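Local coordinates for 16L protein (PDB 6TQP), which probably blocks apoptosis of the infected cell as a poxviral Bcl-2-like protein, in the manner of its M11L-family relatives, at residues V19-E31 with I103-G117. Numbering follows the deposited sequence.
Sequences VIVFYINEKALIE and ISLISMIVEMNGYKG
I24 of helix 12-27 is the knob that enters a hole on helix 96-113 formed by I103, I106, S107 and V110. From CB, with CG1 placed beside the backbone N (chi1 -64°), CG2 goes to V110 CG2 at 3.9 Å and also borders I106 CG2; CG1 lies against the same I106 methyl; and CD1, turned back at chi2 (-60°), ends 3.6 Å from I106 CG2 and 3.4 Å from S107 OG. That hydroxyl donates to I103 O in its own helix, while S107 N reaches the same oxygen from the opposite face of the carbonyl plane, so the polar tip beside the isoleucine methyl is already engaged. One turn earlier, I103 CG2 approaches the edge of the Y23 ring, 3.6 Å from CD2, and I103 CD1 touches I20 CG1. Toward the C-terminal ends, A28 CB presses tightly on V110 CG1 (3.3 Å). K27 and E111 form a long salt bridge. Beyond it, L29 closes helix 12-27 with a Schellman motif, and K116 NZ donates to A28 O (3.1 Å), tilted out of the carbonyl plane. I30 CD1 then lies 3.5 Å from CE2 of Y115, whose side chain also packs against helix 120-134. The axes of 19-27 and 103-113 approach to 9.3 Å and cross at -36°: a single knob-into-hole contact between two helices of the all-helical Bcl-2-like fold.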
loop_
_atom_site.group_PDB
_atom_site.type_symbol
_atom_site.label_atom_id
_atom_site.label_comp_id
_atom_site.label_asym_id
_atom_site.label_seq_id
_atom_site.Cartn_x
_atom_site.Cartn_y
_atom_site.Cartn_z
ATOM N N VAL A 19 -10.888 1.478 1.104
ATOM C CA VAL A 19 -10.242 0.880 2.269
ATOM C C VAL A 19 -8.809 1.384 2.396
ATOM O O VAL A 19 -8.333 1.690 3.497
ATOM C CB VAL A 19 -10.306 -0.660 2.181
ATOM C CG1 VAL A 19 -9.360 -1.300 3.193
ATOM C CG2 VAL A 19 -11.736 -1.149 2.417
ATOM N N ILE A 20 -8.101 1.495 1.272
ATOM C CA ILE A 20 -6.695 1.892 1.321
ATOM C C ILE A 20 -6.565 3.337 1.799
ATOM O O ILE A 20 -5.734 3.647 2.665
ATOM C CB ILE A 20 -6.040 1.679 -0.050
ATOM C CG1 ILE A 20 -5.977 0.174 -0.352
ATOM C CG2 ILE A 20 -4.627 2.289 -0.079
ATOM C CD1 ILE A 20 -5.572 -0.152 -1.771
ATOM N N VAL A 21 -7.374 4.236 1.243
ATOM C CA VAL A 21 -7.314 5.637 1.655
ATOM C C VAL A 21 -7.637 5.757 3.134
ATOM O O VAL A 21 -6.955 6.468 3.880
ATOM C CB VAL A 21 -8.259 6.489 0.792
ATOM C CG1 VAL A 21 -8.323 7.940 1.310
ATOM C CG2 VAL A 21 -7.798 6.453 -0.652
ATOM N N PHE A 22 -8.680 5.055 3.580
ATOM C CA PHE A 22 -9.048 5.077 4.989
ATOM C C PHE A 22 -7.907 4.566 5.857
ATOM O O PHE A 22 -7.557 5.175 6.877
ATOM C CB PHE A 22 -10.303 4.235 5.195
ATOM C CG PHE A 22 -10.831 4.267 6.601
ATOM C CD1 PHE A 22 -10.312 3.420 7.566
ATOM C CD2 PHE A 22 -11.854 5.133 6.950
ATOM C CE1 PHE A 22 -10.799 3.439 8.863
ATOM C CE2 PHE A 22 -12.346 5.162 8.247
ATOM C CZ PHE A 22 -11.818 4.318 9.206
ATOM N N TYR A 23 -7.299 3.448 5.454
ATOM C CA TYR A 23 -6.230 2.842 6.245
ATOM C C TYR A 23 -5.029 3.772 6.349
ATOM O O TYR A 23 -4.509 4.026 7.446
ATOM C CB TYR A 23 -5.819 1.506 5.619
ATOM C CG TYR A 23 -4.713 0.817 6.386
ATOM C CD1 TYR A 23 -4.888 0.455 7.720
ATOM C CD2 TYR A 23 -3.492 0.554 5.795
ATOM C CE1 TYR A 23 -3.876 -0.168 8.430
ATOM C CE2 TYR A 23 -2.477 -0.070 6.495
ATOM C CZ TYR A 23 -2.674 -0.437 7.805
ATOM O OH TYR A 23 -1.645 -1.050 8.484
ATOM N N ILE A 24 -4.563 4.283 5.210
ATOM C CA ILE A 24 -3.424 5.196 5.211
ATOM C C ILE A 24 -3.710 6.411 6.089
ATOM O O ILE A 24 -2.855 6.836 6.875
ATOM C CB ILE A 24 -3.071 5.595 3.765
ATOM C CG1 ILE A 24 -2.615 4.364 2.967
ATOM C CG2 ILE A 24 -1.987 6.677 3.743
ATOM C CD1 ILE A 24 -1.394 3.640 3.518
ATOM N N ASN A 25 -4.912 6.988 5.979
ATOM C CA ASN A 25 -5.244 8.128 6.830
ATOM C C ASN A 25 -5.234 7.732 8.299
ATOM O O ASN A 25 -4.811 8.514 9.160
ATOM C CB ASN A 25 -6.606 8.714 6.448
ATOM C CG ASN A 25 -6.582 9.438 5.114
ATOM O OD1 ASN A 25 -5.522 9.842 4.625
ATOM N ND2 ASN A 25 -7.753 9.608 4.516
ATOM N N GLU A 26 -5.695 6.520 8.607
ATOM C CA GLU A 26 -5.682 6.047 9.985
ATOM C C GLU A 26 -4.254 5.933 10.513
ATOM O O GLU A 26 -3.985 6.252 11.679
ATOM C CB GLU A 26 -6.423 4.710 10.075
ATOM C CG GLU A 26 -6.303 3.994 11.417
ATOM C CD GLU A 26 -7.287 2.836 11.554
ATOM O OE1 GLU A 26 -8.508 3.069 11.428
ATOM O OE2 GLU A 26 -6.842 1.695 11.790
ATOM N N LYS A 27 -3.320 5.494 9.666
ATOM C CA LYS A 27 -1.920 5.402 10.066
ATOM C C LYS A 27 -1.233 6.759 10.087
ATOM O O LYS A 27 -0.252 6.933 10.818
ATOM C CB LYS A 27 -1.168 4.449 9.125
ATOM C CG LYS A 27 -1.469 2.970 9.369
ATOM C CD LYS A 27 -1.151 2.595 10.807
ATOM C CE LYS A 27 -0.665 1.167 10.971
ATOM N NZ LYS A 27 0.699 1.156 11.565
ATOM N N ALA A 28 -1.723 7.716 9.302
ATOM C CA ALA A 28 -1.275 9.096 9.392
ATOM C C ALA A 28 -1.815 9.798 10.627
ATOM O O ALA A 28 -1.423 10.940 10.886
ATOM C CB ALA A 28 -1.724 9.890 8.166
ATOM N N LEU A 29 -2.726 9.160 11.366
ATOM C CA LEU A 29 -3.427 9.809 12.471
ATOM C C LEU A 29 -4.175 11.038 11.971
ATOM O O LEU A 29 -4.241 12.071 12.639
ATOM C CB LEU A 29 -2.459 10.164 13.601
ATOM C CG LEU A 29 -1.704 8.932 14.112
ATOM C CD1 LEU A 29 -0.460 9.327 14.897
ATOM C CD2 LEU A 29 -2.631 8.051 14.955
ATOM N N ILE A 30 -4.733 10.915 10.776
ATOM C CA ILE A 30 -5.560 11.944 10.158
ATOM C C ILE A 30 -7.017 11.642 10.471
ATOM O O ILE A 30 -7.449 10.484 10.400
ATOM C CB ILE A 30 -5.317 11.991 8.636
ATOM C CG1 ILE A 30 -3.989 12.687 8.328
ATOM C CG2 ILE A 30 -6.472 12.682 7.909
ATOM C CD1 ILE A 30 -3.548 12.545 6.897
ATOM N N GLU A 31 -7.780 12.685 10.817
ATOM C CA GLU A 31 -9.228 12.548 10.945
ATOM C C GLU A 31 -9.814 12.020 9.642
ATOM O O GLU A 31 -9.617 12.611 8.576
ATOM C CB GLU A 31 -9.881 13.888 11.284
ATOM C CG GLU A 31 -9.574 14.422 12.663
ATOM C CD GLU A 31 -10.398 15.655 13.009
ATOM O OE1 GLU A 31 -11.154 16.131 12.135
ATOM O OE2 GLU A 31 -10.290 16.143 14.152
ATOM N N ILE A 103 1.047 -1.178 0.374
ATOM C CA ILE A 103 0.239 -0.440 1.349
ATOM C C ILE A 103 1.062 -0.170 2.598
ATOM O O ILE A 103 1.047 0.937 3.145
ATOM C CB ILE A 103 -1.057 -1.200 1.679
ATOM C CG1 ILE A 103 -1.918 -1.304 0.421
ATOM C CG2 ILE A 103 -1.828 -0.501 2.822
ATOM C CD1 ILE A 103 -3.100 -2.252 0.559
ATOM N N SER A 104 1.821 -1.167 3.052
ATOM C CA SER A 104 2.694 -0.948 4.200
ATOM C C SER A 104 3.749 0.107 3.894
ATOM O O SER A 104 4.106 0.913 4.760
ATOM C CB SER A 104 3.365 -2.254 4.621
ATOM O OG SER A 104 2.408 -3.221 4.998
ATOM N N LEU A 105 4.288 0.096 2.674
ATOM C CA LEU A 105 5.285 1.088 2.293
ATOM C C LEU A 105 4.711 2.500 2.379
ATOM O O LEU A 105 5.341 3.412 2.931
ATOM C CB LEU A 105 5.786 0.791 0.873
ATOM C CG LEU A 105 6.742 1.834 0.299
ATOM C CD1 LEU A 105 8.044 1.890 1.084
ATOM C CD2 LEU A 105 6.977 1.533 -1.160
ATOM N N ILE A 106 3.506 2.700 1.841
ATOM C CA ILE A 106 2.861 4.017 1.908
ATOM C C ILE A 106 2.668 4.433 3.354
ATOM O O ILE A 106 2.889 5.598 3.714
ATOM C CB ILE A 106 1.515 4.000 1.155
ATOM C CG1 ILE A 106 1.708 3.635 -0.314
ATOM C CG2 ILE A 106 0.803 5.364 1.221
ATOM C CD1 ILE A 106 0.459 3.148 -0.937
ATOM N N SER A 107 2.262 3.494 4.212
ATOM C CA SER A 107 2.101 3.829 5.631
ATOM C C SER A 107 3.391 4.391 6.205
ATOM O O SER A 107 3.384 5.407 6.913
ATOM C CB SER A 107 1.671 2.596 6.425
ATOM O OG SER A 107 0.387 2.177 6.018
ATOM N N MET A 108 4.517 3.738 5.911
ATOM C CA MET A 108 5.790 4.245 6.402
ATOM C C MET A 108 6.122 5.602 5.795
ATOM O O MET A 108 6.599 6.495 6.501
ATOM C CB MET A 108 6.913 3.265 6.103
ATOM C CG MET A 108 8.260 3.782 6.587
ATOM S SD MET A 108 9.570 2.603 6.262
ATOM C CE MET A 108 9.131 1.432 7.546
ATOM N N ILE A 109 5.912 5.770 4.486
ATOM C CA ILE A 109 6.199 7.061 3.855
ATOM C C ILE A 109 5.470 8.166 4.596
ATOM O O ILE A 109 6.048 9.203 4.941
ATOM C CB ILE A 109 5.813 7.036 2.366
ATOM C CG1 ILE A 109 6.683 6.028 1.619
ATOM C CG2 ILE A 109 5.990 8.433 1.731
ATOM C CD1 ILE A 109 6.286 5.808 0.172
ATOM N N VAL A 110 4.186 7.941 4.870
ATOM C CA VAL A 110 3.365 8.943 5.538
ATOM C C VAL A 110 3.871 9.188 6.953
ATOM O O VAL A 110 3.942 10.336 7.420
ATOM C CB VAL A 110 1.897 8.482 5.511
ATOM C CG1 VAL A 110 1.092 9.085 6.620
ATOM C CG2 VAL A 110 1.271 8.808 4.148
ATOM N N GLU A 111 4.226 8.114 7.664
ATOM C CA GLU A 111 4.732 8.271 9.024
ATOM C C GLU A 111 6.076 8.989 9.040
ATOM O O GLU A 111 6.381 9.706 9.998
ATOM C CB GLU A 111 4.844 6.904 9.702
ATOM C CG GLU A 111 3.489 6.272 10.035
ATOM C CD GLU A 111 3.618 4.921 10.720
ATOM O OE1 GLU A 111 4.741 4.375 10.763
ATOM O OE2 GLU A 111 2.592 4.410 11.217
ATOM N N MET A 112 6.885 8.821 7.993
ATOM C CA MET A 112 8.189 9.480 7.948
ATOM C C MET A 112 8.067 10.951 7.565
ATOM O O MET A 112 8.558 11.825 8.285
ATOM C CB MET A 112 9.110 8.755 6.970
ATOM C CG MET A 112 9.664 7.472 7.523
ATOM S SD MET A 112 10.787 6.672 6.380
ATOM C CE MET A 112 11.470 5.391 7.433
ATOM N N ASN A 113 7.429 11.245 6.433
ATOM C CA ASN A 113 7.393 12.610 5.922
ATOM C C ASN A 113 6.346 13.491 6.621
ATOM O O ASN A 113 6.118 14.620 6.176
ATOM C CB ASN A 113 7.176 12.597 4.395
ATOM C CG ASN A 113 5.759 12.225 3.987
ATOM O OD1 ASN A 113 4.852 12.150 4.813
ATOM N ND2 ASN A 113 5.564 12.010 2.686
ATOM N N GLY A 114 5.720 13.017 7.698
ATOM C CA GLY A 114 4.816 13.852 8.473
ATOM C C GLY A 114 3.547 14.265 7.762
ATOM O O GLY A 114 2.978 15.309 8.080
ATOM N N TYR A 115 3.076 13.472 6.811
ATOM C CA TYR A 115 1.869 13.838 6.088
ATOM C C TYR A 115 0.689 13.927 7.046
ATOM O O TYR A 115 0.457 13.021 7.848
ATOM C CB TYR A 115 1.586 12.813 4.995
ATOM C CG TYR A 115 0.281 13.024 4.267
ATOM C CD1 TYR A 115 0.115 14.089 3.393
ATOM C CD2 TYR A 115 -0.775 12.134 4.422
ATOM C CE1 TYR A 115 -1.081 14.279 2.711
ATOM C CE2 TYR A 115 -1.970 12.314 3.743
ATOM C CZ TYR A 115 -2.116 13.384 2.890
ATOM O OH TYR A 115 -3.302 13.557 2.218
ATOM N N LYS A 116 -0.063 15.026 6.956
ATOM C CA LYS A 116 -1.232 15.216 7.803
ATOM C C LYS A 116 -2.467 15.654 7.022
ATOM O O LYS A 116 -3.445 16.096 7.636
ATOM C CB LYS A 116 -0.926 16.235 8.909
ATOM C CG LYS A 116 0.116 15.763 9.910
ATOM C CD LYS A 116 -0.433 14.686 10.841
ATOM C CE LYS A 116 0.662 13.730 11.281
ATOM N NZ LYS A 116 0.294 12.976 12.508
ATOM N N GLY A 117 -2.463 15.533 5.694
ATOM C CA GLY A 117 -3.619 15.841 4.876
ATOM C C GLY A 117 -3.507 17.116 4.067
ATOM O O GLY A 117 -4.282 17.299 3.117
#